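Local coordinates for aerotolerance-related membrane protein (Bacteroides fragilis, PDB 4JDU) that binds calcium through a von Willebrand factor type A domain and is probably a membrane protein connected with aerotolerance, at residues A125-K130 with E180-G185; R110-T116 with I137-G143. The protein carries 6 engineered substitutions. All blocks are in the same frame, centred on the assembly; numbering follows the deposited sequence.

Interaction 1: A125-K130 with E180-G185; sequences AVAAAK and EIAKEG. Engineered in segment 125-130: Ala127 (natural residue Glu).
Two helical segments, 125-130 and 180-184, run nearly parallel: their axes cross at -21° and approach to 8.1 Å. Ala129 permits this spacing, its CB 3.4 Å from Ile181 O, the closest pair of the contact. The CA atoms pair as Val126 with Ile181 (5.0 Å), Lys130 with Glu184 (5.1 Å) and Ala129 with Gly185 (4.5 Å). Along the second segment, Glu180 extends (chi1 t, chi2 t), bringing OE1 to 3.7 Å from Val126 CG2. Ile181 (chi1 m, chi2 t) supplies the apolar centre: its CD1 lies 3.8 Å from Ala125 CB and its CG2 4.0 Å from Ala129 CB. Glu184 (m, m) folds its CG to 3.6 Å from CG1 of Val126 (chi1 t). Glu184 OE2 makes a long salt bridge to Lys130 NZ (3.9 Å; Lys130 chi1 t, chi2 p), and a water accepts from Lys130 NZ (2.8 Å) and donates to Glu184 O (2.7 Å). Gly185 leaves helical geometry (phi/psi -87/8). Such near-parallel packing of crossover helix 125-134 and helix 175-184 on one side of the sheet has an apolar inner side and a charged, water-bridged rim. Inward, Ala125 meets Ile91 and Ile181 meets Ile95 of helix 91-99, while Gly185 is joined to Val139 of strand 138-143 by a backbone hydrogen bond.

Interaction 2: R110-T116 with I137-G143; sequences RAIVVIT and IQVNVLG
Ile112 (chi1 m, chi2 t) lays its CD1 against Ile137 and Val139 of segment 137-143, 3.7 Å from Ile137 CG2 and 4.3 Å from Val139 CG2. The strands are parallel and in continuous register, from Ala111 opposite Gln138 to Thr116 opposite Gly143; the axes lie 4.6 Å apart and cross at -22°. Six backbone hydrogen bonds form the ladder: Gln138 N to Arg110 O (3.2 Å), Ile112 N to Gln138 O (2.7 Å), Asn140 N to Ile112 O (2.9 Å), Val114 N to Asn140 O (2.9 Å), Leu142 N to Val114 O (2.8 Å) and Thr116 N to Leu142 O (3.1 Å). On the face of Ile112, Val114 CG2 (chi1 t) meets Val139 CG1 at 4.0 Å. On the other face, Val113 CG1 reaches Leu142 CD1 (m, t) at 3.8 Å, and Asn140 ND2 (chi1 m) donates to Gln138 OE1 at 3.0 Å; Asn140 OD1 accepts from Ile188 N, and Gln138 NE2 hydrogen-bonds to Glu205. Thr116 OG1 is hydrogen-bonded to Asp16, and the Thr116 side chain lies about 6 Å from the bound calcium, placing the strand's C-terminal end beside the metal site. With helix 125-134 the strands form a beta-alpha-beta unit of the vWA fold. Strand 9-16 flanks 110-116 on its other edge, helix 91-99 packs against Ile112 and Val114, and helix 195-206 against Val113 and Asn140.

The segments alternate along the chain: 110-116, 125-130, 137-143, then 180-185. Interaction 2 thus pairs the two strands of the beta-alpha-beta unit, and interaction 1 joins its connecting helix to the later helix 175-184. The centres are about 10 Å apart, yet the two contacts touch: Ile181 CG2 packs 3.6 Å from Val141 CG2, and Gly185 O is 2.8 Å from Val139 N. One helical layer therefore covers the Val139 and Val141 face of the sheet. Interaction 2 is buried in the sheet core, whereas interaction 1 is partly buried. The former is also closer to the metal: the Thr116 side chain is about 6 Å from the calcium, that of Ile181 about 12 Å.

Interaction 1: A125-K130 with E180-G185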
loop_
_atom_site.group_PDB
_atom_site.type_symbol
_atom_site.label_atom_id
_atom_site.label_comp_id
_atom_site.label_asym_id
_atom_site.label_seq_id
_atom_site.Cartn_x
_atom_site.Cartn_y
_atom_site.Cartn_z
ATOM N N ALA A 125 11.086 -0.690 -8.138
ATOM C CA ALA A 125 9.656 -0.423 -8.009
ATOM C C ALA A 125 9.074 0.134 -9.309
ATOM O O ALA A 125 8.002 -0.288 -9.749
ATOM C CB ALA A 125 9.388 0.527 -6.853
ATOM N N VAL A 126 9.782 1.084 -9.917
ATOM C CA VAL A 126 9.324 1.669 -11.172
ATOM C C VAL A 126 9.294 0.610 -12.280
ATOM O O VAL A 126 8.310 0.509 -13.023
ATOM C CB VAL A 126 10.186 2.896 -11.570
ATOM C CG1 VAL A 126 9.771 3.428 -12.917
ATOM C CG2 VAL A 126 10.067 3.996 -10.521
ATOM N N ALA A 127 10.355 -0.195 -12.364
ATOM C CA ALA A 127 10.439 -1.279 -13.345
ATOM C C ALA A 127 9.318 -2.298 -13.134
ATOM O O ALA A 127 8.751 -2.815 -14.101
ATOM C CB ALA A 127 11.801 -1.959 -13.268
ATOM N N ALA A 128 9.003 -2.592 -11.878
ATOM C CA ALA A 128 7.917 -3.514 -11.585
ATOM C C ALA A 128 6.580 -2.942 -12.052
ATOM O O ALA A 128 5.745 -3.671 -12.598
ATOM C CB ALA A 128 7.865 -3.844 -10.086
ATOM N N ALA A 129 6.374 -1.650 -11.825
ATOM C CA ALA A 129 5.146 -0.994 -12.261
ATOM C C ALA A 129 5.021 -1.027 -13.779
ATOM O O ALA A 129 3.933 -1.286 -14.303
ATOM C CB ALA A 129 5.078 0.447 -11.741
ATOM N N LYS A 130 6.126 -0.758 -14.473
ATOM C CA LYS A 130 6.162 -0.823 -15.931
ATOM C C LYS A 130 5.804 -2.219 -16.440
ATOM O O LYS A 130 5.007 -2.362 -17.368
ATOM C CB LYS A 130 7.548 -0.437 -16.443
ATOM C CG LYS A 130 7.631 -0.347 -17.961
ATOM C CD LYS A 130 6.647 0.693 -18.472
ATOM C CE LYS A 130 6.759 0.902 -19.974
ATOM N NZ LYS A 130 5.959 2.080 -20.413
ATOM N N GLU A 180 5.937 8.571 -9.651
ATOM C CA GLU A 180 6.564 7.939 -10.803
ATOM C C GLU A 180 6.065 6.497 -10.940
ATOM O O GLU A 180 5.837 6.006 -12.051
ATOM C CB GLU A 180 8.088 7.995 -10.698
ATOM C CG GLU A 180 8.793 7.606 -11.990
ATOM C CD GLU A 180 10.298 7.512 -11.838
ATOM O OE1 GLU A 180 10.792 7.661 -10.699
ATOM O OE2 GLU A 180 10.977 7.272 -12.861
ATOM N N ILE A 181 5.890 5.827 -9.812
ATOM C CA ILE A 181 5.368 4.457 -9.816
ATOM C C ILE A 181 3.975 4.404 -10.432
ATOM O O ILE A 181 3.710 3.573 -11.308
ATOM C CB ILE A 181 5.363 3.848 -8.404
ATOM C CG1 ILE A 181 6.804 3.652 -7.916
ATOM C CG2 ILE A 181 4.607 2.515 -8.385
ATOM C CD1 ILE A 181 6.920 3.380 -6.417
ATOM N N ALA A 182 3.097 5.308 -10.014
ATOM C CA ALA A 182 1.747 5.344 -10.566
ATOM C C ALA A 182 1.763 5.698 -12.045
ATOM O O ALA A 182 1.003 5.117 -12.833
ATOM C CB ALA A 182 0.877 6.330 -9.795
ATOM N N LYS A 183 2.609 6.652 -12.438
ATOM C CA LYS A 183 2.717 7.033 -13.844
ATOM C C LYS A 183 3.110 5.830 -14.695
ATOM O O LYS A 183 2.446 5.513 -15.693
ATOM C CB LYS A 183 3.736 8.161 -14.019
ATOM C CG LYS A 183 4.137 8.389 -15.478
ATOM C CD LYS A 183 5.366 9.286 -15.575
ATOM C CE LYS A 183 5.846 9.406 -17.013
ATOM N NZ LYS A 183 7.065 10.260 -17.095
ATOM N N GLU A 184 4.178 5.146 -14.296
ATOM C CA GLU A 184 4.660 4.027 -15.090
ATOM C C GLU A 184 3.715 2.839 -14.997
ATOM O O GLU A 184 3.721 1.979 -15.875
ATOM C CB GLU A 184 6.081 3.633 -14.677
ATOM C CG GLU A 184 7.129 4.707 -14.979
ATOM C CD GLU A 184 7.249 5.068 -16.449
ATOM O OE1 GLU A 184 7.739 6.183 -16.735
ATOM O OE2 GLU A 184 6.879 4.249 -17.321
ATOM N N GLY A 185 2.903 2.800 -13.938
ATOM C CA GLY A 185 1.889 1.771 -13.785
ATOM C C GLY A 185 0.565 2.093 -14.460
ATOM O O GLY A 185 -0.399 1.338 -14.295
HETATM O O HOH W 1 4.130 2.651 -18.438
#

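Interaction 2: R110-T116 with I137-G143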
loop_
_atom_site.group_PDB
_atom_site.type_symbol
_atom_site.label_atom_id
_atom_site.label_comp_id
_atom_site.label_asym_id
_atom_site.label_seq_id
_atom_site.Cartn_x
_atom_site.Cartn_y
_atom_site.Cartn_z
ATOM N N ARG A 110 -7.773 -5.854 -13.961
ATOM C CA ARG A 110 -6.886 -6.132 -12.841
ATOM C C ARG A 110 -6.208 -4.834 -12.411
ATOM O O ARG A 110 -5.629 -4.120 -13.233
ATOM C CB ARG A 110 -5.813 -7.158 -13.222
ATOM C CG ARG A 110 -6.309 -8.492 -13.779
ATOM C CD ARG A 110 -5.092 -9.284 -14.292
ATOM N NE ARG A 110 -5.294 -10.619 -14.879
ATOM C CZ ARG A 110 -6.199 -11.537 -14.528
ATOM N NH1 ARG A 110 -7.093 -11.325 -13.567
ATOM N NH2 ARG A 110 -6.211 -12.701 -15.172
ATOM N N ALA A 111 -6.280 -4.528 -11.121
ATOM C CA ALA A 111 -5.649 -3.322 -10.587
ATOM C C ALA A 111 -4.903 -3.626 -9.306
ATOM O O ALA A 111 -5.374 -4.398 -8.469
ATOM C CB ALA A 111 -6.693 -2.240 -10.334
ATOM N N ILE A 112 -3.733 -3.014 -9.163
ATOM C CA ILE A 112 -2.948 -3.093 -7.939
ATOM C C ILE A 112 -3.026 -1.744 -7.260
ATOM O O ILE A 112 -2.927 -0.710 -7.923
ATOM C CB ILE A 112 -1.482 -3.443 -8.242
ATOM C CG1 ILE A 112 -1.397 -4.825 -8.906
ATOM C CG2 ILE A 112 -0.623 -3.369 -6.974
ATOM C CD1 ILE A 112 -0.020 -5.173 -9.429
ATOM N N VAL A 113 -3.248 -1.752 -5.950
ATOM C CA VAL A 113 -3.253 -0.510 -5.176
ATOM C C VAL A 113 -2.187 -0.603 -4.097
ATOM O O VAL A 113 -2.346 -1.342 -3.121
ATOM C CB VAL A 113 -4.632 -0.241 -4.538
ATOM C CG1 VAL A 113 -4.613 1.079 -3.757
ATOM C CG2 VAL A 113 -5.728 -0.214 -5.601
ATOM N N VAL A 114 -1.080 0.101 -4.313
ATOM C CA VAL A 114 0.015 0.143 -3.348
ATOM C C VAL A 114 -0.241 1.264 -2.351
ATOM O O VAL A 114 -0.480 2.401 -2.756
ATOM C CB VAL A 114 1.371 0.377 -4.045
ATOM C CG1 VAL A 114 2.503 0.304 -3.041
ATOM C CG2 VAL A 114 1.595 -0.658 -5.152
ATOM N N ILE A 115 -0.217 0.937 -1.056
ATOM C CA ILE A 115 -0.431 1.917 0.012
ATOM C C ILE A 115 0.833 2.003 0.866
ATOM O O ILE A 115 1.226 1.041 1.522
ATOM C CB ILE A 115 -1.666 1.562 0.859
ATOM C CG1 ILE A 115 -2.851 1.289 -0.076
ATOM C CG2 ILE A 115 -1.996 2.677 1.828
ATOM C CD1 ILE A 115 -4.137 0.959 0.623
ATOM N N THR A 116 1.487 3.161 0.834
ATOM C CA THR A 116 2.856 3.257 1.320
ATOM C C THR A 116 3.235 4.707 1.569
ATOM O O THR A 116 2.581 5.611 1.062
ATOM C CB THR A 116 3.838 2.645 0.272
ATOM O OG1 THR A 116 5.180 2.674 0.767
ATOM C CG2 THR A 116 3.774 3.409 -1.071
ATOM N N ILE A 137 -2.043 -4.698 -16.292
ATOM C CA ILE A 137 -2.395 -4.572 -14.876
ATOM C C ILE A 137 -2.020 -3.189 -14.361
ATOM O O ILE A 137 -0.835 -2.861 -14.233
ATOM C CB ILE A 137 -1.679 -5.630 -14.004
ATOM C CG1 ILE A 137 -2.020 -7.050 -14.454
ATOM C CG2 ILE A 137 -2.025 -5.428 -12.518
ATOM C CD1 ILE A 137 -1.179 -8.110 -13.770
ATOM N N GLN A 138 -3.032 -2.378 -14.067
ATOM C CA GLN A 138 -2.814 -1.014 -13.590
ATOM C C GLN A 138 -2.205 -0.986 -12.193
ATOM O O GLN A 138 -2.579 -1.777 -11.325
ATOM C CB GLN A 138 -4.150 -0.275 -13.563
ATOM C CG GLN A 138 -4.097 1.119 -12.963
ATOM C CD GLN A 138 -5.468 1.755 -12.903
ATOM O OE1 GLN A 138 -6.343 1.301 -12.158
ATOM N NE2 GLN A 138 -5.672 2.801 -13.704
ATOM N N VAL A 139 -1.264 -0.074 -11.977
ATOM C CA VAL A 139 -0.700 0.120 -10.641
ATOM C C VAL A 139 -0.966 1.539 -10.157
ATOM O O VAL A 139 -0.509 2.518 -10.761
ATOM C CB VAL A 139 0.809 -0.136 -10.585
ATOM C CG1 VAL A 139 1.300 -0.058 -9.144
ATOM C CG2 VAL A 139 1.154 -1.483 -11.204
ATOM N N ASN A 140 -1.730 1.612 -9.071
ATOM C CA ASN A 140 -2.087 2.861 -8.407
ATOM C C ASN A 140 -1.311 2.968 -7.110
ATOM O O ASN A 140 -0.952 1.961 -6.503
ATOM C CB ASN A 140 -3.588 2.868 -8.101
ATOM C CG ASN A 140 -4.431 2.656 -9.345
ATOM O OD1 ASN A 140 -4.522 3.542 -10.201
ATOM N ND2 ASN A 140 -5.058 1.480 -9.452
ATOM N N VAL A 141 -1.068 4.194 -6.670
ATOM C CA VAL A 141 -0.357 4.403 -5.417
ATOM C C VAL A 141 -1.082 5.409 -4.526
ATOM O O VAL A 141 -1.418 6.525 -4.963
ATOM C CB VAL A 141 1.096 4.874 -5.660
ATOM C CG1 VAL A 141 1.822 5.039 -4.335
ATOM C CG2 VAL A 141 1.852 3.893 -6.559
ATOM N N LEU A 142 -1.348 4.998 -3.287
ATOM C CA LEU A 142 -1.889 5.895 -2.276
ATOM C C LEU A 142 -0.764 6.195 -1.295
ATOM O O LEU A 142 -0.260 5.297 -0.605
ATOM C CB LEU A 142 -3.095 5.276 -1.565
ATOM C CG LEU A 142 -4.177 4.717 -2.489
ATOM C CD1 LEU A 142 -5.365 4.194 -1.702
ATOM C CD2 LEU A 142 -4.609 5.747 -3.520
ATOM N N GLY A 143 -0.339 7.456 -1.271
ATOM C CA GLY A 143 0.768 7.866 -0.427
ATOM C C GLY A 143 0.246 8.335 0.915
ATOM O O GLY A 143 -0.611 9.222 0.976
#